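Local coordinates for tapirin (Caldicellulosiruptor hydrothermalis, PDB 6N2C), which binds cellulose and, through its beta-helical C-terminal domain, probably helps a thermophilic bacterium attach to plant biomass, at residues 178-181 and 185-188; 375-380 and 440-445; 471-476 and 560-565; 275-280 and 455-460. All blocks are in the same frame, centred on the assembly; numbering follows the deposited sequence.

From the N terminus, interaction 1 closes a very short loop: three residues separate its halves, and it leads into the first modelled strand of the parallel beta-helix, 186-190. Interaction 4 opens on a mid-helix coil at 275-280 and closes 175 residues on at 455-460. Nested inside its span, interaction 2 holds the chain at 440-445 against strand 374-378 as it runs back along the flank. Interaction 3 follows in series, joining 471-476 to helix 557-565. Strand 534-537, between its halves, lies beside 186-190, so the late chain extends the helix beyond its first strand. Interactions 1 and 4 touch through F181 with E455 and I180 with I456; interactions 2 and 3 lie with centres about 57 Å apart.

Interaction 1: 178-181 and 185-188; sequences SNIF and TYGL
Y186 reaches from the start of strand 186-190 to the backbone of the 3-10 turn 178-181 and binds it at the carbonyl of I180. With chi1 at -75°, CG stands beside the backbone N, and the bond from CB to CG aims the ring at the turn. Along the ring the first atom to meet the other segment is CE1, which lies 3.9 Å from N179 O and 3.4 Å from I180 O. CZ is equally close to I180 O, which sits at the ring edge near its plane. At the tip, Y186 OH donates to I180 O over 2.6 Å, arriving in the carbonyl plane on a lone pair with a C=O...donor angle of 122°. I180 CG2 packs beside the same hydroxyl at 3.7 Å. T185 works one carbonyl earlier: its OG1 is 3.0 Å from N179 O, but D182 O is its stronger partner. Its methyl, CG2, touches N179 CB at 4.0 Å, the two side chains crossing at about a right angle. F183 stacks on the Y186 ring, while F461 and I233 also pack against this side chain, so the polar tip is held within a largely buried setting. Two successive carbonyls of a tight turn thus meet the side chains of T185 and Y186, where the chain enters strand 186-190, an arrangement that docks the N-terminal lead-in onto a coil of a parallel beta-helix.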
loop_
_atom_site.group_PDB
_atom_site.type_symbol
_atom_site.label_atom_id
_atom_site.label_comp_id
_atom_site.label_asym_id
_atom_site.label_seq_id
_atom_site.Cartn_x
_atom_site.Cartn_y
_atom_site.Cartn_z
ATOM N N SER A 178 -9.580 7.534 13.986
ATOM C CA SER A 178 -9.367 7.210 15.409
ATOM C C SER A 178 -9.638 5.767 15.769
ATOM O O SER A 178 -9.111 5.283 16.777
ATOM C CB SER A 178 -10.174 8.167 16.340
ATOM O OG SER A 178 -9.821 9.537 16.154
ATOM N N ASN A 179 -10.426 5.044 14.981
ATOM C CA ASN A 179 -10.588 3.600 15.181
ATOM C C ASN A 179 -9.283 2.789 15.020
ATOM O O ASN A 179 -9.222 1.682 15.500
ATOM C CB ASN A 179 -11.545 2.918 14.255
ATOM C CG ASN A 179 -12.985 3.384 14.402
ATOM O OD1 ASN A 179 -13.657 3.544 13.379
ATOM N ND2 ASN A 179 -13.463 3.552 15.564
ATOM N N ILE A 180 -8.267 3.330 14.374
ATOM C CA ILE A 180 -6.951 2.671 14.332
ATOM C C ILE A 180 -6.448 2.302 15.747
ATOM O O ILE A 180 -5.731 1.325 15.928
ATOM C CB ILE A 180 -5.974 3.477 13.454
ATOM C CG1 ILE A 180 -6.322 3.189 11.964
ATOM C CG2 ILE A 180 -4.548 3.099 13.695
ATOM C CD1 ILE A 180 -5.740 4.239 10.992
ATOM N N PHE A 181 -6.807 3.155 16.736
ATOM C CA PHE A 181 -6.317 2.980 18.100
ATOM C C PHE A 181 -7.297 2.244 18.961
ATOM O O PHE A 181 -7.007 2.047 20.146
ATOM C CB PHE A 181 -6.068 4.342 18.719
ATOM C CG PHE A 181 -5.135 5.171 17.898
ATOM C CD1 PHE A 181 -3.787 4.961 17.913
ATOM C CD2 PHE A 181 -5.654 6.111 16.997
ATOM C CE1 PHE A 181 -2.964 5.702 17.097
ATOM C CE2 PHE A 181 -4.835 6.856 16.209
ATOM C CZ PHE A 181 -3.487 6.651 16.244
ATOM N N THR A 185 -12.011 -2.875 16.896
ATOM C CA THR A 185 -12.351 -2.688 15.460
ATOM C C THR A 185 -11.461 -3.506 14.519
ATOM O O THR A 185 -11.421 -3.245 13.331
ATOM C CB THR A 185 -12.300 -1.198 15.042
ATOM O OG1 THR A 185 -10.970 -0.705 15.004
ATOM C CG2 THR A 185 -13.131 -0.362 16.023
ATOM N N TYR A 186 -10.714 -4.445 15.094
ATOM C CA TYR A 186 -9.775 -5.282 14.317
ATOM C C TYR A 186 -10.244 -6.685 14.165
ATOM O O TYR A 186 -10.556 -7.375 15.155
ATOM C CB TYR A 186 -8.335 -5.237 14.911
ATOM C CG TYR A 186 -7.565 -3.953 14.640
ATOM C CD1 TYR A 186 -7.923 -2.768 15.245
ATOM C CD2 TYR A 186 -6.459 -3.968 13.861
ATOM C CE1 TYR A 186 -7.234 -1.590 15.018
ATOM C CE2 TYR A 186 -5.698 -2.828 13.684
ATOM C CZ TYR A 186 -6.099 -1.638 14.253
ATOM O OH TYR A 186 -5.359 -0.494 14.049
ATOM N N GLY A 187 -10.251 -7.193 12.938
ATOM C CA GLY A 187 -10.648 -8.530 12.694
ATOM C C GLY A 187 -9.515 -9.542 12.783
ATOM O O GLY A 187 -9.725 -10.712 13.141
ATOM N N LEU A 188 -8.317 -9.088 12.425
ATOM C CA LEU A 188 -7.077 -9.944 12.456
ATOM C C LEU A 188 -5.959 -9.070 13.011
ATOM O O LEU A 188 -5.722 -7.913 12.579
ATOM C CB LEU A 188 -6.710 -10.523 11.036
ATOM C CG LEU A 188 -7.825 -11.273 10.356
ATOM C CD1 LEU A 188 -7.410 -11.552 8.933
ATOM C CD2 LEU A 188 -8.196 -12.538 11.048
#

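Interaction 2: 375-380 and 440-445; sequences VLYCNN and VNFQIP
F442 lays one face of its ring over CB of Y377, which stands 3.5 Å above the plane, over the ring centre. This is a CH-pi contact: CB is 3.6 Å from the centroid of the F442 ring and only 13° off its normal. The Y377 ring, by contrast, is met obliquely, its plane turned 49° from that of F442. Its CD2 comes 3.7 Å from F442 CG, so the overlap lies near the root of the phenylalanine ring. F442 takes a chi1 of 62°, with CG between its backbone N and carbonyl carbon, and the ring extends from the irregular segment 440-445 to the backbone at C378 and N379. There the far rim of the ring abuts the peptide joining C378 to N379: CZ is 3.4 Å from C378 C, and CE1 is 3.3 Å from C378 O. Beyond Y377, Y356 of the adjacent coil presents a ring at a small angle to the tyrosine, and I444 and P445 pack against Y356 and F335, so the segment runs across several coils. On the solvent side Q443 NE2 donates to N441 OD1, bracing the segment locally. Dispersion and the fit of shapes therefore carry the attachment, perhaps aided by weak electrostatic attraction between the positive ring edge and the carbonyl oxygen of C378.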
loop_
_atom_site.group_PDB
_atom_site.type_symbol
_atom_site.label_atom_id
_atom_site.label_comp_id
_atom_site.label_asym_id
_atom_site.label_seq_id
_atom_site.Cartn_x
_atom_site.Cartn_y
_atom_site.Cartn_z
ATOM N N VAL A 375 3.491 20.286 -16.834
ATOM C CA VAL A 375 4.716 20.929 -16.570
ATOM C C VAL A 375 5.623 20.000 -15.758
ATOM O O VAL A 375 5.173 19.460 -14.741
ATOM C CB VAL A 375 4.482 22.245 -15.817
ATOM C CG1 VAL A 375 5.781 22.972 -15.604
ATOM C CG2 VAL A 375 3.481 23.107 -16.569
ATOM N N LEU A 376 6.872 19.846 -16.165
ATOM C CA LEU A 376 7.859 19.052 -15.467
ATOM C C LEU A 376 8.983 19.952 -14.951
ATOM O O LEU A 376 9.559 20.760 -15.723
ATOM C CB LEU A 376 8.404 17.945 -16.356
ATOM C CG LEU A 376 7.265 17.016 -16.830
ATOM C CD1 LEU A 376 6.801 17.414 -18.207
ATOM C CD2 LEU A 376 7.643 15.561 -16.813
ATOM N N TYR A 377 9.297 19.824 -13.663
ATOM C CA TYR A 377 10.371 20.535 -13.028
ATOM C C TYR A 377 11.450 19.511 -12.603
ATOM O O TYR A 377 11.123 18.536 -11.931
ATOM C CB TYR A 377 9.877 21.269 -11.735
ATOM C CG TYR A 377 8.851 22.289 -11.920
ATOM C CD1 TYR A 377 7.527 21.995 -11.996
ATOM C CD2 TYR A 377 9.236 23.618 -12.046
ATOM C CE1 TYR A 377 6.564 22.948 -12.200
ATOM C CE2 TYR A 377 8.301 24.594 -12.229
ATOM C CZ TYR A 377 6.982 24.287 -12.290
ATOM O OH TYR A 377 6.058 25.281 -12.509
ATOM N N CYS A 378 12.694 19.749 -12.989
ATOM C CA CYS A 378 13.814 18.955 -12.560
ATOM C C CYS A 378 15.079 19.754 -12.274
ATOM O O CYS A 378 15.284 20.874 -12.807
ATOM C CB CYS A 378 14.081 17.762 -13.516
ATOM S SG CYS A 378 14.612 18.335 -15.148
ATOM N N ASN A 379 15.967 19.151 -11.474
ATOM C CA ASN A 379 17.303 19.679 -11.328
ATOM C C ASN A 379 18.191 19.250 -12.506
ATOM O O ASN A 379 18.738 20.097 -13.227
ATOM C CB ASN A 379 17.907 19.279 -9.996
ATOM C CG ASN A 379 19.423 19.645 -9.930
ATOM O OD1 ASN A 379 19.840 20.689 -10.448
ATOM N ND2 ASN A 379 20.204 18.835 -9.229
ATOM N N ASN A 380 18.271 17.939 -12.781
ATOM C CA ASN A 380 19.005 17.483 -13.923
ATOM C C ASN A 380 18.080 16.703 -14.822
ATOM O O ASN A 380 17.263 15.907 -14.337
ATOM C CB ASN A 380 20.203 16.648 -13.513
ATOM C CG ASN A 380 21.256 17.451 -12.779
ATOM O OD1 ASN A 380 21.631 18.569 -13.167
ATOM N ND2 ASN A 380 21.795 16.844 -11.706
ATOM N N VAL A 440 16.849 30.248 -13.148
ATOM C CA VAL A 440 15.625 29.468 -13.033
ATOM C C VAL A 440 15.774 28.533 -11.808
ATOM O O VAL A 440 16.873 28.012 -11.482
ATOM C CB VAL A 440 15.231 28.678 -14.339
ATOM C CG1 VAL A 440 16.189 27.547 -14.529
ATOM C CG2 VAL A 440 13.828 28.191 -14.213
ATOM N N ASN A 441 14.703 28.514 -11.000
ATOM C CA ASN A 441 14.763 27.779 -9.741
ATOM C C ASN A 441 13.388 27.358 -9.336
ATOM O O ASN A 441 12.426 27.955 -9.732
ATOM C CB ASN A 441 15.422 28.599 -8.602
ATOM C CG ASN A 441 14.528 29.763 -8.172
ATOM O OD1 ASN A 441 13.671 29.626 -7.285
ATOM N ND2 ASN A 441 14.637 30.900 -8.904
ATOM N N PHE A 442 13.298 26.285 -8.540
ATOM C CA PHE A 442 12.009 25.893 -7.971
ATOM C C PHE A 442 12.272 25.126 -6.662
ATOM O O PHE A 442 13.312 24.494 -6.448
ATOM C CB PHE A 442 11.143 25.036 -8.949
ATOM C CG PHE A 442 11.789 23.746 -9.318
ATOM C CD1 PHE A 442 12.805 23.738 -10.267
ATOM C CD2 PHE A 442 11.455 22.556 -8.660
ATOM C CE1 PHE A 442 13.435 22.558 -10.636
ATOM C CE2 PHE A 442 12.097 21.386 -9.004
ATOM C CZ PHE A 442 13.118 21.397 -9.971
ATOM N N GLN A 443 11.287 25.163 -5.816
ATOM C CA GLN A 443 11.372 24.570 -4.479
ATOM C C GLN A 443 10.149 23.650 -4.416
ATOM O O GLN A 443 9.046 24.080 -4.509
ATOM C CB GLN A 443 11.337 25.642 -3.313
ATOM C CG GLN A 443 12.584 26.509 -3.147
ATOM C CD GLN A 443 12.675 27.522 -4.239
ATOM O OE1 GLN A 443 11.765 28.298 -4.382
ATOM N NE2 GLN A 443 13.733 27.470 -5.064
ATOM N N ILE A 444 10.396 22.330 -4.320
ATOM C CA ILE A 444 9.295 21.400 -4.508
ATOM C C ILE A 444 8.389 21.425 -3.269
ATOM O O ILE A 444 8.917 21.232 -2.188
ATOM C CB ILE A 444 9.872 20.000 -4.665
ATOM C CG1 ILE A 444 10.631 19.927 -5.960
ATOM C CG2 ILE A 444 8.708 18.971 -4.677
ATOM C CD1 ILE A 444 11.543 18.721 -6.092
ATOM N N PRO A 445 7.079 21.583 -3.438
ATOM C CA PRO A 445 6.154 21.733 -2.293
ATOM C C PRO A 445 5.647 20.351 -1.779
ATOM O O PRO A 445 4.506 19.977 -1.986
ATOM C CB PRO A 445 5.034 22.496 -2.883
ATOM C CG PRO A 445 4.981 22.040 -4.321
ATOM C CD PRO A 445 6.400 21.878 -4.709
#

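Interaction 3: 471-476 and 560-565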
loop_
_atom_site.group_PDB
_atom_site.type_symbol
_atom_site.label_atom_id
_atom_site.label_comp_id
_atom_site.label_asym_id
_atom_site.label_seq_id
_atom_site.Cartn_x
_atom_site.Cartn_y
_atom_site.Cartn_z
ATOM N N ILE A 471 -2.440 -10.819 29.389
ATOM C CA ILE A 471 -3.167 -12.059 29.546
ATOM C C ILE A 471 -2.331 -12.926 30.516
ATOM O O ILE A 471 -1.312 -13.486 30.096
ATOM C CB ILE A 471 -3.349 -12.816 28.223
ATOM C CG1 ILE A 471 -4.125 -11.999 27.189
ATOM C CG2 ILE A 471 -3.995 -14.133 28.446
ATOM C CD1 ILE A 471 -3.970 -12.544 25.824
ATOM N N VAL A 472 -2.775 -13.002 31.791
ATOM C CA VAL A 472 -2.074 -13.800 32.836
ATOM C C VAL A 472 -2.899 -14.988 33.280
ATOM O O VAL A 472 -2.447 -15.770 34.103
ATOM C CB VAL A 472 -1.641 -12.890 34.016
ATOM C CG1 VAL A 472 -0.745 -11.796 33.483
ATOM C CG2 VAL A 472 -2.839 -12.288 34.751
ATOM N N GLU A 473 -4.134 -15.098 32.765
ATOM C CA GLU A 473 -5.054 -16.204 33.050
ATOM C C GLU A 473 -5.767 -16.573 31.779
ATOM O O GLU A 473 -5.954 -15.720 30.893
ATOM C CB GLU A 473 -6.101 -15.799 34.136
ATOM C CG GLU A 473 -7.319 -14.972 33.706
ATOM C CD GLU A 473 -8.378 -14.789 34.825
ATOM O OE1 GLU A 473 -8.116 -15.258 35.988
ATOM O OE2 GLU A 473 -9.471 -14.192 34.554
ATOM N N ASP A 474 -6.195 -17.823 31.676
ATOM C CA ASP A 474 -7.103 -18.187 30.621
ATOM C C ASP A 474 -8.561 -17.801 30.980
ATOM O O ASP A 474 -8.955 -17.823 32.188
ATOM C CB ASP A 474 -7.093 -19.696 30.372
ATOM C CG ASP A 474 -5.773 -20.206 29.846
ATOM O OD1 ASP A 474 -4.907 -19.415 29.369
ATOM O OD2 ASP A 474 -5.607 -21.438 29.853
ATOM N N LYS A 475 -9.365 -17.429 29.963
ATOM C CA LYS A 475 -10.802 -17.139 30.205
ATOM C C LYS A 475 -11.505 -17.885 29.091
ATOM O O LYS A 475 -11.410 -17.505 27.913
ATOM C CB LYS A 475 -11.046 -15.680 30.192
ATOM C CG LYS A 475 -12.461 -15.175 30.477
ATOM C CD LYS A 475 -12.891 -15.548 31.908
ATOM C CE LYS A 475 -14.130 -14.774 32.260
ATOM N NZ LYS A 475 -14.587 -15.266 33.583
ATOM N N LYS A 476 -12.252 -18.949 29.440
ATOM C CA LYS A 476 -12.866 -19.820 28.479
ATOM C C LYS A 476 -14.428 -19.936 28.538
ATOM O O LYS A 476 -15.006 -20.665 27.736
ATOM C CB LYS A 476 -12.362 -21.237 28.695
ATOM C CG LYS A 476 -10.837 -21.418 28.541
ATOM C CD LYS A 476 -10.523 -22.928 28.517
ATOM C CE LYS A 476 -9.095 -23.219 28.085
ATOM N NZ LYS A 476 -8.729 -24.650 28.342
ATOM N N ILE A 560 -15.439 -7.918 25.411
ATOM C CA ILE A 560 -14.813 -6.654 25.415
ATOM C C ILE A 560 -14.660 -6.145 26.878
ATOM O O ILE A 560 -13.600 -5.684 27.334
ATOM C CB ILE A 560 -15.601 -5.636 24.623
ATOM C CG1 ILE A 560 -15.604 -5.989 23.111
ATOM C CG2 ILE A 560 -15.131 -4.211 24.840
ATOM C CD1 ILE A 560 -16.493 -5.174 22.297
ATOM N N ASP A 561 -15.748 -6.271 27.641
ATOM C CA ASP A 561 -15.711 -5.819 29.033
ATOM C C ASP A 561 -14.603 -6.572 29.821
ATOM O O ASP A 561 -13.883 -5.951 30.605
ATOM C CB ASP A 561 -17.033 -6.099 29.740
ATOM C CG ASP A 561 -18.181 -5.229 29.194
ATOM O OD1 ASP A 561 -17.996 -4.263 28.443
ATOM O OD2 ASP A 561 -19.244 -5.602 29.598
ATOM N N TYR A 562 -14.486 -7.864 29.612
ATOM C CA TYR A 562 -13.425 -8.642 30.234
ATOM C C TYR A 562 -12.043 -8.162 29.830
ATOM O O TYR A 562 -11.146 -7.861 30.711
ATOM C CB TYR A 562 -13.528 -10.116 29.939
ATOM C CG TYR A 562 -12.451 -10.966 30.529
ATOM C CD1 TYR A 562 -12.476 -11.340 31.884
ATOM C CD2 TYR A 562 -11.306 -11.298 29.802
ATOM C CE1 TYR A 562 -11.456 -12.102 32.421
ATOM C CE2 TYR A 562 -10.245 -11.990 30.348
ATOM C CZ TYR A 562 -10.344 -12.449 31.637
ATOM O OH TYR A 562 -9.331 -13.128 32.181
ATOM N N LEU A 563 -11.841 -7.997 28.538
ATOM C CA LEU A 563 -10.549 -7.543 28.082
ATOM C C LEU A 563 -10.171 -6.159 28.608
ATOM O O LEU A 563 -8.985 -5.901 28.925
ATOM C CB LEU A 563 -10.445 -7.496 26.575
ATOM C CG LEU A 563 -10.602 -8.871 25.907
ATOM C CD1 LEU A 563 -10.756 -8.748 24.376
ATOM C CD2 LEU A 563 -9.496 -9.853 26.199
ATOM N N LEU A 564 -11.131 -5.278 28.732
ATOM C CA LEU A 564 -10.899 -3.992 29.240
ATOM C C LEU A 564 -10.566 -4.083 30.765
ATOM O O LEU A 564 -9.673 -3.333 31.210
ATOM C CB LEU A 564 -12.159 -3.088 29.097
ATOM C CG LEU A 564 -12.486 -2.595 27.682
ATOM C CD1 LEU A 564 -13.846 -1.881 27.571
ATOM C CD2 LEU A 564 -11.472 -1.593 27.231
ATOM N N SER A 565 -11.266 -4.942 31.487
ATOM C CA SER A 565 -11.063 -5.056 32.932
ATOM C C SER A 565 -9.664 -5.521 33.267
ATOM O O SER A 565 -9.094 -5.091 34.284
ATOM C CB SER A 565 -12.074 -5.964 33.587
ATOM O OG SER A 565 -11.862 -7.355 33.337
HETATM O O HOH W 1 -7.039 -13.111 30.876
#
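The hydroxyl of Y562 is gripped by two partners, E473 of the segment 471-476 directly and a water that leads back to the same residue. Y562 OH donates to E473 OE2 over 2.6 Å and accepts a hydrogen bond from a water, also at 2.6 Å from Y562 OH. The same water donates to E473 O at 2.8 Å, so in the conformer described, one of two modelled, E473 holds the phenol by its carboxylate and, through the water, by its backbone. The carboxylate and the ring are nearly coplanar, 3° apart, with OE2 and the water both at the ring edge, in plane. OE2 uses its anti lone pair, away from OE1. Given the second conformer, the direct bond may be made only part of the time. K475 covers one face of the ring: its CG is 3.7 Å from the Y562 centroid in a CH-pi contact. A bend at chi2 (63°) carries the aliphatic chain along the ring, with CE 3.8 Å from Y562 CE1, and takes NZ onward to a salt bridge with D477. On the helix itself S565 OG bonds back to Y562 O. The contact fastens the Y562 side of helix 557-565 to the loop before strand 483-488, an outermost strand of the beta-helix. K475 pairs by its backbone with V487 of that strand, whose side chain also touches I471 and L563, forming the apolar layer next to this surface bond.

Interaction 4: 275-280 and 455-460; sequences FSDGTI and EIKKNT
A bend at chi3 (77°) in the otherwise extended side chain of K457 brings its ammonium group to the carboxylate of D277, whose CB points toward 455-460 and whose chi1 of -63° sets CG beside the backbone N. The two side chains approach from opposite directions and close a gap of 10.3 Å between their CA atoms. K457 NZ donates to D277 OD1 at 3.0 Å in a salt bridge, arriving on the syn side but 25° out of the carboxylate plane. OD2 is nearly as near, 3.2 Å from NZ, and lies 3.2 Å from K457 CE as well, so the lysine end lies close to both oxygens, although the bond is to OD1. The stronger polar partner of D277 is the hydroxyl of Y254 on the preceding coil, bonded to OD2; with both oxygens engaged, the rotation of the carboxylate is probably restrained. OD1 also sits at the edge of the F275 ring, in its plane. The backbone beneath is fixed by an ST turn, in which S276 OG accepts from G278 N at 3.1 Å just where strand 273-276 gives way to strand 279-281; T255 OG1 bonds to the same serine oxygen. Near the lysine, K235 reaches the carbonyl of I456. The link between a beta-helix coil and the segment 455-460, which continues from helix 451-457, is thus essentially electrostatic. Because the lysine is solvent-exposed, water probably screens the attraction, and the pair adds a solvent-accessible charge tie with little apolar burial.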
loop_
_atom_site.group_PDB
_atom_site.type_symbol
_atom_site.label_atom_id
_atom_site.label_comp_id
_atom_site.label_asym_id
_atom_site.label_seq_id
_atom_site.Cartn_x
_atom_site.Cartn_y
_atom_site.Cartn_z
ATOM N N PHE A 275 0.961 4.105 2.014
ATOM C CA PHE A 275 2.222 4.614 2.519
ATOM C C PHE A 275 3.131 3.457 2.803
ATOM O O PHE A 275 2.765 2.588 3.595
ATOM C CB PHE A 275 1.966 5.418 3.835
ATOM C CG PHE A 275 3.070 6.283 4.258
ATOM C CD1 PHE A 275 4.288 5.735 4.710
ATOM C CD2 PHE A 275 2.955 7.681 4.194
ATOM C CE1 PHE A 275 5.343 6.561 5.095
ATOM C CE2 PHE A 275 4.002 8.460 4.593
ATOM C CZ PHE A 275 5.191 7.929 5.015
ATOM N N SER A 276 4.351 3.483 2.257
ATOM C CA SER A 276 5.346 2.503 2.633
ATOM C C SER A 276 6.673 3.198 2.856
ATOM O O SER A 276 7.013 4.130 2.161
ATOM C CB SER A 276 5.534 1.402 1.592
ATOM O OG SER A 276 6.383 0.372 2.062
ATOM N N ASP A 277 7.420 2.784 3.869
ATOM C CA ASP A 277 8.780 3.218 3.975
ATOM C C ASP A 277 9.726 2.466 3.038
ATOM O O ASP A 277 10.955 2.796 3.049
ATOM C CB ASP A 277 9.278 3.095 5.393
ATOM C CG ASP A 277 8.482 4.009 6.373
ATOM O OD1 ASP A 277 8.253 5.153 5.974
ATOM O OD2 ASP A 277 8.210 3.565 7.549
ATOM N N GLY A 278 9.230 1.505 2.296
ATOM C CA GLY A 278 10.061 0.618 1.430
ATOM C C GLY A 278 9.684 0.727 -0.035
ATOM O O GLY A 278 9.195 1.733 -0.533
ATOM N N THR A 279 9.908 -0.368 -0.729
ATOM C CA THR A 279 9.710 -0.423 -2.165
ATOM C C THR A 279 8.386 -1.077 -2.485
ATOM O O THR A 279 8.056 -2.107 -1.904
ATOM C CB THR A 279 10.873 -1.197 -2.795
ATOM O OG1 THR A 279 12.080 -0.470 -2.617
ATOM C CG2 THR A 279 10.713 -1.380 -4.237
ATOM N N ILE A 280 7.652 -0.484 -3.410
ATOM C CA ILE A 280 6.461 -0.999 -3.980
ATOM C C ILE A 280 6.826 -1.503 -5.334
ATOM O O ILE A 280 7.283 -0.704 -6.163
ATOM C CB ILE A 280 5.318 0.068 -4.085
ATOM C CG1 ILE A 280 4.969 0.572 -2.662
ATOM C CG2 ILE A 280 4.104 -0.549 -4.815
ATOM C CD1 ILE A 280 3.878 1.662 -2.725
ATOM N N GLU A 455 1.789 8.807 13.987
ATOM C CA GLU A 455 1.346 8.116 15.241
ATOM C C GLU A 455 1.536 6.614 15.128
ATOM O O GLU A 455 2.008 5.967 16.063
ATOM C CB GLU A 455 -0.090 8.457 15.592
ATOM C CG GLU A 455 -0.344 9.925 15.841
ATOM C CD GLU A 455 0.498 10.421 17.064
ATOM O OE1 GLU A 455 1.260 11.425 16.926
ATOM O OE2 GLU A 455 0.503 9.667 18.043
ATOM N N ILE A 456 1.241 6.028 13.967
ATOM C CA ILE A 456 1.462 4.578 13.783
ATOM C C ILE A 456 2.921 4.194 13.956
ATOM O O ILE A 456 3.277 3.109 14.421
ATOM C CB ILE A 456 0.915 4.186 12.413
ATOM C CG1 ILE A 456 -0.611 4.060 12.544
ATOM C CG2 ILE A 456 1.530 2.893 11.885
ATOM C CD1 ILE A 456 -1.191 4.146 11.118
ATOM N N LYS A 457 3.824 5.083 13.521
ATOM C CA LYS A 457 5.214 4.772 13.561
ATOM C C LYS A 457 5.840 4.973 14.909
ATOM O O LYS A 457 6.970 4.499 15.106
ATOM C CB LYS A 457 5.957 5.624 12.495
ATOM C CG LYS A 457 5.700 5.106 11.085
ATOM C CD LYS A 457 6.257 5.987 9.913
ATOM C CE LYS A 457 7.726 5.832 9.714
ATOM N NZ LYS A 457 8.245 6.642 8.541
ATOM N N LYS A 458 5.167 5.677 15.809
ATOM C CA LYS A 458 5.692 5.896 17.163
ATOM C C LYS A 458 5.665 4.599 17.923
ATOM O O LYS A 458 4.820 3.724 17.665
ATOM C CB LYS A 458 4.893 6.945 17.955
ATOM C CG LYS A 458 5.176 8.376 17.596
ATOM C CD LYS A 458 4.273 9.346 18.364
ATOM C CE LYS A 458 4.281 10.691 17.644
ATOM N NZ LYS A 458 3.791 11.797 18.489
ATOM N N ASN A 459 6.555 4.508 18.912
ATOM C CA ASN A 459 6.713 3.292 19.694
ATOM C C ASN A 459 5.489 3.042 20.615
ATOM O O ASN A 459 5.354 1.977 21.162
ATOM C CB ASN A 459 7.997 3.345 20.539
ATOM C CG ASN A 459 9.235 3.676 19.721
ATOM O OD1 ASN A 459 9.444 3.117 18.663
ATOM N ND2 ASN A 459 10.079 4.588 20.243
ATOM N N THR A 460 4.625 4.024 20.794
ATOM C CA THR A 460 3.379 3.830 21.457
ATOM C C THR A 460 2.419 2.918 20.681
ATOM O O THR A 460 1.497 2.369 21.275
ATOM C CB THR A 460 2.670 5.175 21.728
ATOM O OG1 THR A 460 2.671 5.999 20.550
ATOM C CG2 THR A 460 3.356 5.953 22.837
#